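Long-range contact in pectate lyase 1 (PDB 1PXZ), which cleaves pectate, the galacturonan of plant cell walls, by elimination, with low activity, and is a major allergen of mountain cedar pollen: residues T269-E273 and I304-Y308. Numbering follows the deposited sequence.
Sequences TAPSE and INGAY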
loop_
_atom_site.group_PDB
_atom_site.type_symbol
_atom_site.label_atom_id
_atom_site.label_comp_id
_atom_site.label_asym_id
_atom_site.label_seq_id
_atom_site.Cartn_x
_atom_site.Cartn_y
_atom_site.Cartn_z
ATOM N N THR A 269 10.736 -13.449 -10.764
ATOM C CA THR A 269 11.433 -14.740 -10.652
ATOM C C THR A 269 10.414 -15.822 -10.356
ATOM O O THR A 269 9.800 -15.852 -9.283
ATOM C CB THR A 269 12.525 -14.672 -9.569
ATOM O OG1 THR A 269 13.481 -13.679 -9.949
ATOM C CG2 THR A 269 13.237 -16.015 -9.463
ATOM N N ALA A 270 10.142 -16.735 -11.280
ATOM C CA ALA A 270 9.116 -17.764 -11.131
ATOM C C ALA A 270 9.528 -18.886 -10.178
ATOM O O ALA A 270 10.719 -19.156 -10.016
ATOM C CB ALA A 270 8.742 -18.425 -12.472
ATOM N N PRO A 271 8.539 -19.527 -9.552
ATOM C CA PRO A 271 8.826 -20.743 -8.777
ATOM C C PRO A 271 9.253 -21.844 -9.749
ATOM O O PRO A 271 9.215 -21.639 -10.965
ATOM C CB PRO A 271 7.508 -21.153 -8.149
ATOM C CG PRO A 271 6.514 -20.133 -8.535
ATOM C CD PRO A 271 7.124 -19.173 -9.521
ATOM N N SER A 272 9.616 -22.971 -9.156
ATOM C CA SER A 272 10.049 -24.094 -9.984
ATOM C C SER A 272 8.938 -24.800 -10.718
ATOM O O SER A 272 9.194 -25.378 -11.791
ATOM C CB SER A 272 10.733 -25.112 -9.033
ATOM O OG SER A 272 11.992 -24.544 -8.663
ATOM N N GLU A 273 7.733 -24.803 -10.164
ATOM C CA GLU A 273 6.661 -25.615 -10.741
ATOM C C GLU A 273 6.190 -25.085 -12.096
ATOM O O GLU A 273 5.992 -23.883 -12.254
ATOM C CB GLU A 273 5.442 -25.681 -9.814
ATOM C CG GLU A 273 5.639 -26.283 -8.438
ATOM C CD GLU A 273 6.542 -25.565 -7.460
ATOM O OE1 GLU A 273 6.871 -24.366 -7.597
ATOM O OE2 GLU A 273 6.997 -26.202 -6.473
ATOM N N ILE A 304 12.704 -14.223 -14.975
ATOM C CA ILE A 304 13.753 -15.137 -14.530
ATOM C C ILE A 304 13.125 -16.490 -14.228
ATOM O O ILE A 304 11.965 -16.585 -13.806
ATOM C CB ILE A 304 14.449 -14.526 -13.306
ATOM C CG1 ILE A 304 15.106 -13.172 -13.606
ATOM C CG2 ILE A 304 15.454 -15.492 -12.702
ATOM C CD1 ILE A 304 15.509 -12.394 -12.372
ATOM N N ASN A 305 13.888 -17.556 -14.458
ATOM C CA ASN A 305 13.456 -18.904 -14.120
ATOM C C ASN A 305 12.175 -19.285 -14.829
ATOM O O ASN A 305 11.365 -20.024 -14.264
ATOM C CB ASN A 305 13.264 -19.086 -12.595
ATOM C CG ASN A 305 13.368 -20.555 -12.201
ATOM O OD1 ASN A 305 14.249 -21.269 -12.704
ATOM N ND2 ASN A 305 12.524 -21.085 -11.320
ATOM N N GLY A 306 11.982 -18.823 -16.070
ATOM C CA GLY A 306 10.855 -19.346 -16.839
ATOM C C GLY A 306 9.568 -18.558 -16.679
ATOM O O GLY A 306 8.522 -18.910 -17.226
ATOM N N ALA A 307 9.604 -17.474 -15.918
ATOM C CA ALA A 307 8.435 -16.615 -15.753
ATOM C C ALA A 307 7.967 -16.034 -17.084
ATOM O O ALA A 307 8.820 -15.700 -17.907
ATOM C CB ALA A 307 8.790 -15.453 -14.823
ATOM N N TYR A 308 6.664 -15.862 -17.255
ATOM C CA TYR A 308 6.167 -15.112 -18.401
ATOM C C TYR A 308 4.861 -14.406 -18.069
ATOM O O TYR A 308 4.107 -14.818 -17.175
ATOM C CB TYR A 308 5.965 -16.044 -19.619
ATOM C CG TYR A 308 5.025 -17.197 -19.345
ATOM C CD1 TYR A 308 5.519 -18.406 -18.837
ATOM C CD2 TYR A 308 3.674 -17.084 -19.582
ATOM C CE1 TYR A 308 4.619 -19.424 -18.599
ATOM C CE2 TYR A 308 2.774 -18.109 -19.351
ATOM C CZ TYR A 308 3.274 -19.286 -18.850
ATOM O OH TYR A 308 2.397 -20.317 -18.597
HETATM O O HOH W 1 13.539 -24.051 -10.931
#
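Thr269 and Ile304 lie side by side at the last rungs of a parallel beta-helix, where two neighbouring strands end and the chain turns away. Their side chains stand on the same face of the sheet, and Thr269 OG1 rests 3.4 Å from Ile304 CD1; both residues are beta-branched, a shape well suited to a strand. Packing is tightest where the strands give way to loops: Ala270 N donates an almost straight bond (174°) to Ile304 O, and Ala307 N, closing the type I' turn 304-307, reaches the same oxygen from the opposite face of its carbonyl plane, so one acceptor ties the ladder to the turn. Beside this bond the methyls of the buried Ala270 and Ala307 meet, CB to CB, at 3.8 Å, small enough to let the backbones lie close. Asn305 readily adopts the left-handed conformation (phi 59°), and Gly306, with no CB to crowd the preceding carbonyl oxygen, also takes positive phi easily. Lys277 NZ hydrogen-bonds to both Pro271 O and Asn305 O, bridging the segments. The edge carrying Asn305 and Ser272 is exposed and looser. There Asn305, its CG anti to the backbone N (chi1 -157°), reaches across to residues 269-273, and ND2 binds Ala270 O at 2.9 Å, approaching from above that carbonyl plane. Farther out a water sits 2.8 Å from Ser272 OG and accepts from Asn305 ND2 at 3.2 Å.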